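Local coordinates for putative eukaryotic translation initiation factor eIF-4E (Leishmania major, PDB 5WB5), which probably binds the 7-methylguanosine cap of mRNA, including the trypanosomatid cap 4, and so helps start translation, at residues E56-M61 and Y77-E82; E82-M87 and P91-G96. All coordinates share one frame; numbering follows the deposited sequence.

Contact 1: residues E56-M61 and Y77-E82; sequences EEFFVM and YHFFQE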
loop_
_atom_site.group_PDB
_atom_site.type_symbol
_atom_site.label_atom_id
_atom_site.label_comp_id
_atom_site.label_asym_id
_atom_site.label_seq_id
_atom_site.Cartn_x
_atom_site.Cartn_y
_atom_site.Cartn_z
ATOM N N GLU A 56 -1.630 -11.036 -10.811
ATOM C CA GLU A 56 -0.428 -11.854 -10.697
ATOM C C GLU A 56 0.784 -11.000 -10.352
ATOM O O GLU A 56 1.569 -11.348 -9.460
ATOM C CB GLU A 56 -0.189 -12.624 -11.998
ATOM C CG GLU A 56 -1.271 -13.639 -12.344
ATOM C CD GLU A 56 -2.483 -13.015 -13.018
ATOM O OE1 GLU A 56 -2.586 -11.772 -13.029
ATOM O OE2 GLU A 56 -3.332 -13.767 -13.541
ATOM N N GLU A 57 0.966 -9.884 -11.065
ATOM C CA GLU A 57 2.048 -8.966 -10.731
ATOM C C GLU A 57 1.932 -8.498 -9.289
ATOM O O GLU A 57 2.936 -8.399 -8.573
ATOM C CB GLU A 57 2.037 -7.764 -11.677
ATOM C CG GLU A 57 2.489 -8.070 -13.087
ATOM C CD GLU A 57 2.821 -6.818 -13.880
ATOM O OE1 GLU A 57 2.219 -5.757 -13.609
ATOM O OE2 GLU A 57 3.694 -6.893 -14.772
ATOM N N PHE A 58 0.709 -8.195 -8.850
ATOM C CA PHE A 58 0.495 -7.750 -7.480
ATOM C C PHE A 58 0.983 -8.794 -6.485
ATOM O O PHE A 58 1.690 -8.472 -5.521
ATOM C CB PHE A 58 -0.986 -7.444 -7.269
ATOM C CG PHE A 58 -1.364 -7.212 -5.837
ATOM C CD1 PHE A 58 -1.101 -6.002 -5.222
ATOM C CD2 PHE A 58 -1.999 -8.202 -5.112
ATOM C CE1 PHE A 58 -1.460 -5.788 -3.908
ATOM C CE2 PHE A 58 -2.357 -7.993 -3.796
ATOM C CZ PHE A 58 -2.089 -6.786 -3.194
ATOM N N PHE A 59 0.628 -10.061 -6.707
ATOM C CA PHE A 59 1.027 -11.093 -5.756
ATOM C C PHE A 59 2.521 -11.390 -5.826
ATOM O O PHE A 59 3.117 -11.771 -4.814
ATOM C CB PHE A 59 0.201 -12.356 -5.975
ATOM C CG PHE A 59 -1.161 -12.284 -5.350
ATOM C CD1 PHE A 59 -1.315 -12.427 -3.979
ATOM C CD2 PHE A 59 -2.283 -12.047 -6.122
ATOM C CE1 PHE A 59 -2.560 -12.349 -3.396
ATOM C CE2 PHE A 59 -3.531 -11.967 -5.545
ATOM C CZ PHE A 59 -3.671 -12.119 -4.177
ATOM N N VAL A 60 3.153 -11.195 -6.984
ATOM C CA VAL A 60 4.609 -11.318 -7.048
ATOM C C VAL A 60 5.263 -10.209 -6.229
ATOM O O VAL A 60 6.179 -10.452 -5.424
ATOM C CB VAL A 60 5.084 -11.297 -8.512
ATOM C CG1 VAL A 60 6.597 -11.282 -8.586
ATOM C CG2 VAL A 60 4.549 -12.508 -9.258
ATOM N N MET A 61 4.807 -8.972 -6.433
ATOM C CA MET A 61 5.238 -7.862 -5.594
ATOM C C MET A 61 5.134 -8.234 -4.122
ATOM O O MET A 61 6.102 -8.107 -3.364
ATOM C CB MET A 61 4.385 -6.628 -5.902
ATOM C CG MET A 61 4.744 -5.382 -5.110
ATOM S SD MET A 61 3.444 -4.132 -5.199
ATOM C CE MET A 61 2.239 -4.831 -4.075
ATOM N N TYR A 77 6.039 2.240 3.370
ATOM C CA TYR A 77 5.538 1.753 2.090
ATOM C C TYR A 77 4.493 2.730 1.569
ATOM O O TYR A 77 3.583 3.123 2.305
ATOM C CB TYR A 77 4.892 0.368 2.227
ATOM C CG TYR A 77 5.830 -0.818 2.316
ATOM C CD1 TYR A 77 6.909 -0.956 1.449
ATOM C CD2 TYR A 77 5.621 -1.815 3.262
ATOM C CE1 TYR A 77 7.757 -2.047 1.533
ATOM C CE2 TYR A 77 6.464 -2.909 3.353
ATOM C CZ TYR A 77 7.528 -3.021 2.485
ATOM O OH TYR A 77 8.367 -4.108 2.574
ATOM N N HIS A 78 4.621 3.110 0.304
ATOM C CA HIS A 78 3.600 3.876 -0.396
ATOM C C HIS A 78 3.106 3.035 -1.560
ATOM O O HIS A 78 3.886 2.311 -2.179
ATOM C CB HIS A 78 4.141 5.216 -0.916
ATOM C CG HIS A 78 4.948 5.979 0.089
ATOM N ND1 HIS A 78 4.456 7.078 0.759
ATOM C CD2 HIS A 78 6.218 5.807 0.530
ATOM C CE1 HIS A 78 5.385 7.547 1.574
ATOM N NE2 HIS A 78 6.463 6.794 1.454
ATOM N N PHE A 79 1.816 3.131 -1.864
ATOM C CA PHE A 79 1.211 2.338 -2.933
ATOM C C PHE A 79 0.157 3.224 -3.581
ATOM O O PHE A 79 -0.927 3.407 -3.022
ATOM C CB PHE A 79 0.612 1.050 -2.379
ATOM C CG PHE A 79 0.158 0.082 -3.433
ATOM C CD1 PHE A 79 1.077 -0.679 -4.133
ATOM C CD2 PHE A 79 -1.190 -0.080 -3.707
ATOM C CE1 PHE A 79 0.660 -1.575 -5.099
ATOM C CE2 PHE A 79 -1.611 -0.973 -4.669
ATOM C CZ PHE A 79 -0.686 -1.724 -5.364
ATOM N N PHE A 80 0.482 3.791 -4.744
ATOM C CA PHE A 80 -0.348 4.831 -5.343
ATOM C C PHE A 80 -0.611 4.531 -6.808
ATOM O O PHE A 80 0.193 3.878 -7.476
ATOM C CB PHE A 80 0.308 6.214 -5.221
ATOM C CG PHE A 80 0.062 6.880 -3.901
ATOM C CD1 PHE A 80 0.615 6.369 -2.740
ATOM C CD2 PHE A 80 -0.730 8.015 -3.820
ATOM C CE1 PHE A 80 0.385 6.976 -1.519
ATOM C CE2 PHE A 80 -0.964 8.627 -2.605
ATOM C CZ PHE A 80 -0.403 8.107 -1.451
ATOM N N GLN A 81 -1.746 5.023 -7.308
ATOM C CA GLN A 81 -2.055 4.852 -8.721
ATOM C C GLN A 81 -0.889 5.338 -9.572
ATOM O O GLN A 81 -0.182 6.285 -9.213
ATOM C CB GLN A 81 -3.332 5.610 -9.095
ATOM C CG GLN A 81 -3.602 5.645 -10.594
ATOM C CD GLN A 81 -4.991 6.147 -10.932
ATOM O OE1 GLN A 81 -5.815 6.374 -10.047
ATOM N NE2 GLN A 81 -5.261 6.316 -12.223
ATOM N N GLU A 82 -0.680 4.675 -10.706
ATOM C CA GLU A 82 0.414 5.055 -11.589
ATOM C C GLU A 82 0.224 6.489 -12.070
ATOM O O GLU A 82 -0.891 6.917 -12.378
ATOM C CB GLU A 82 0.496 4.105 -12.782
ATOM C CG GLU A 82 1.781 4.246 -13.582
ATOM C CD GLU A 82 1.916 3.194 -14.662
ATOM O OE1 GLU A 82 0.878 2.656 -15.101
ATOM O OE2 GLU A 82 3.060 2.900 -15.069
#
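In the helix-against-sheet layer of the eIF4E fold, where helices pack on the convex back of a curved antiparallel sheet, Phe58 and Met61 of helix 55-64 meet Phe79 of strand 75-81 in one small apolar link. The two backbones stay well apart, with 11.1 Å between the CA atoms of Phe58 and Phe79, and only side chains bridge the gap. Met61 extends straight from the helix, CG anti to the backbone N (chi1 -179°), then bends at its last torsion. Its sulfur and methyl thereby both meet the same ring corner: SD and CE of Met61 each lie 3.8 Å from Phe79 CE1. This is a Met-aromatic contact, SD standing 5.0 Å from the centroid of the Phe79 ring and approaching it obliquely. Beside the methionine, the ring of Phe58 adds a looser touch, CD1 to Phe79 CZ at 4.3 Å, with CZ at the edge of the Phe58 ring and near its plane. On its far edge, CD2 of Phe58 sits over the centre of the Phe59 ring, 3.9 Å above its plane. Leu142 and Val146 of helix 133-147 touch both Phe58 and Phe79, while the Trp27 ring lies almost parallel to that of Phe79 and Leu29 meets Met61. Glu56, Phe59 and Val60 of the helix and Tyr77 of the strand pack on apolar side chains of another protein chain. Between the two segments the chemistry is wholly apolar, resting on dispersion and burial with no directional bond; polar bonds that orient the helix lie outside this interface, from Glu57 OE1 to His53 N and from Glu57 N to Ser54 OG.

Contact 2: residues E82-M87 and P91-G96; sequences EGVKPM and PANKKG
Asn93 is the side chain that ties segment 91-96 to the loop 82-87. Its CB already lies close to the backbone, 3.5 Å from Met87 O, and CG follows at 3.8 Å from Met87 O. The first torsion (chi1 -54°) sets CG anti to the carbonyl carbon, and the amide turns its ND2 toward the loop carbonyls. At the tip, ND2 donates to Met87 O at 3.0 Å in a nearly straight bond (171°); the acceptor lies in the amide plane, whereas ND2 sits 50° out of the Met87 carbonyl plane. Lys85 O is also 3.0 Å from Asn93 ND2. These two carbonyls flank Pro86, the centre of an inverse gamma turn in which Met87 N makes a weak bond back to Lys85 O. The other amide atom, OD1, bonds to Thr165 OG1, so the group has polar partners at both ends and its rotation should be fixed. One residue earlier, Ala92 CB rests against the fork of Val84, 3.6 Å from CG1. Asp90 accepts from Lys85 N and Ala92 N, and Lys85 NZ forms a salt bridge with Glu43. The contact closes the base of a loop that, as in eIF4E relatives, probably bears part of the cap-binding site. The short, weakly bonded helix 91-94 thus folds back on the loop leaving strand 75-81, beside strand 164-171 and ahead of strand 97-104.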
loop_
_atom_site.group_PDB
_atom_site.type_symbol
_atom_site.label_atom_id
_atom_site.label_comp_id
_atom_site.label_asym_id
_atom_site.label_seq_id
_atom_site.Cartn_x
_atom_site.Cartn_y
_atom_site.Cartn_z
ATOM N N GLU A 82 -0.680 4.675 -10.706
ATOM C CA GLU A 82 0.414 5.055 -11.589
ATOM C C GLU A 82 0.224 6.489 -12.070
ATOM O O GLU A 82 -0.891 6.917 -12.378
ATOM C CB GLU A 82 0.496 4.105 -12.782
ATOM C CG GLU A 82 1.781 4.246 -13.582
ATOM C CD GLU A 82 1.916 3.194 -14.662
ATOM O OE1 GLU A 82 0.878 2.656 -15.101
ATOM O OE2 GLU A 82 3.060 2.900 -15.069
ATOM N N GLY A 83 1.325 7.231 -12.131
ATOM C CA GLY A 83 1.255 8.638 -12.462
ATOM C C GLY A 83 0.780 9.515 -11.331
ATOM O O GLY A 83 0.355 10.648 -11.575
ATOM N N VAL A 84 0.838 9.026 -10.094
ATOM C CA VAL A 84 0.390 9.776 -8.926
ATOM C C VAL A 84 1.451 9.610 -7.847
ATOM O O VAL A 84 1.642 8.506 -7.325
ATOM C CB VAL A 84 -0.979 9.303 -8.416
ATOM C CG1 VAL A 84 -1.372 10.051 -7.149
ATOM C CG2 VAL A 84 -2.035 9.488 -9.495
ATOM N N LYS A 85 2.141 10.696 -7.512
ATOM C CA LYS A 85 3.157 10.636 -6.477
ATOM C C LYS A 85 2.506 10.654 -5.093
ATOM O O LYS A 85 1.442 11.250 -4.908
ATOM C CB LYS A 85 4.122 11.809 -6.606
ATOM C CG LYS A 85 4.844 11.886 -7.945
ATOM C CD LYS A 85 5.779 13.090 -8.007
ATOM C CE LYS A 85 6.478 13.193 -9.356
ATOM N NZ LYS A 85 7.352 14.397 -9.446
ATOM N N PRO A 86 3.134 10.000 -4.099
ATOM C CA PRO A 86 2.588 9.973 -2.723
ATOM C C PRO A 86 2.857 11.258 -1.945
ATOM O O PRO A 86 3.369 11.227 -0.822
ATOM C CB PRO A 86 3.301 8.769 -2.110
ATOM C CG PRO A 86 4.610 8.737 -2.781
ATOM C CD PRO A 86 4.365 9.202 -4.201
ATOM N N MET A 87 2.500 12.397 -2.534
ATOM C CA MET A 87 2.771 13.698 -1.941
ATOM C C MET A 87 1.599 14.634 -2.196
ATOM O O MET A 87 0.882 14.502 -3.192
ATOM C CB MET A 87 4.058 14.306 -2.509
ATOM C CG MET A 87 5.318 13.533 -2.151
ATOM S SD MET A 87 6.788 14.171 -2.978
ATOM C CE MET A 87 6.482 13.647 -4.663
ATOM N N PRO A 91 -1.138 16.765 -8.114
ATOM C CA PRO A 91 -2.492 17.267 -8.400
ATOM C C PRO A 91 -3.591 16.313 -7.968
ATOM O O PRO A 91 -4.723 16.751 -7.724
ATOM C CB PRO A 91 -2.483 17.457 -9.923
ATOM C CG PRO A 91 -1.050 17.623 -10.282
ATOM C CD PRO A 91 -0.282 16.773 -9.314
ATOM N N ALA A 92 -3.295 15.015 -7.875
ATOM C CA ALA A 92 -4.309 14.054 -7.461
ATOM C C ALA A 92 -4.622 14.172 -5.975
ATOM O O ALA A 92 -5.732 13.833 -5.550
ATOM C CB ALA A 92 -3.845 12.636 -7.792
ATOM N N ASN A 93 -3.668 14.650 -5.177
ATOM C CA ASN A 93 -3.828 14.741 -3.732
ATOM C C ASN A 93 -3.972 16.172 -3.233
ATOM O O ASN A 93 -4.108 16.376 -2.022
ATOM C CB ASN A 93 -2.637 14.079 -3.030
ATOM C CG ASN A 93 -2.409 12.657 -3.489
ATOM O OD1 ASN A 93 -3.355 11.890 -3.665
ATOM N ND2 ASN A 93 -1.147 12.296 -3.693
ATOM N N LYS A 94 -3.949 17.164 -4.123
ATOM C CA LYS A 94 -3.981 18.555 -3.680
ATOM C C LYS A 94 -5.288 18.874 -2.960
ATOM O O LYS A 94 -5.281 19.422 -1.852
ATOM C CB LYS A 94 -3.773 19.489 -4.876
ATOM C CG LYS A 94 -4.882 19.434 -5.917
ATOM C CD LYS A 94 -4.576 20.291 -7.131
ATOM C CE LYS A 94 -5.688 20.189 -8.162
ATOM N NZ LYS A 94 -5.513 21.155 -9.281
ATOM N N LYS A 95 -6.423 18.526 -3.570
ATOM C CA LYS A 95 -7.718 18.836 -2.974
ATOM C C LYS A 95 -8.109 17.830 -1.902
ATOM O O LYS A 95 -8.843 18.176 -0.970
ATOM C CB LYS A 95 -8.803 18.877 -4.052
ATOM C CG LYS A 95 -8.665 20.019 -5.045
ATOM C CD LYS A 95 -9.724 19.938 -6.135
ATOM C CE LYS A 95 -9.579 21.073 -7.136
ATOM N NZ LYS A 95 -10.570 20.975 -8.243
ATOM N N GLY A 96 -7.633 16.595 -2.014
ATOM C CA GLY A 96 -8.041 15.540 -1.116
ATOM C C GLY A 96 -7.257 15.544 0.180
ATOM O O GLY A 96 -6.558 16.495 0.533
#

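How the contacts relate
Contact 1 closes before contact 2 opens, and Glu82, just after strand 75-81, belongs to both; their centres are 16 Å apart. The strand serves both through its alternating side chains: Phe79 faces helices 55-64 and 133-147, while His78 and Phe80 point to the other side of the sheet. There Pro86 CB lies 3.5 Å from Phe80 CE1, and Asn93 ND2 is 3.8 Å from Phe80 CE2. One central strand therefore joins the helical back, which touches a partner protein, to the loop region of contact 2, whose three intervening residues correspond to the Trp-Glu segment that binds the cap in eIF4E relatives and so probably line the cap slot here.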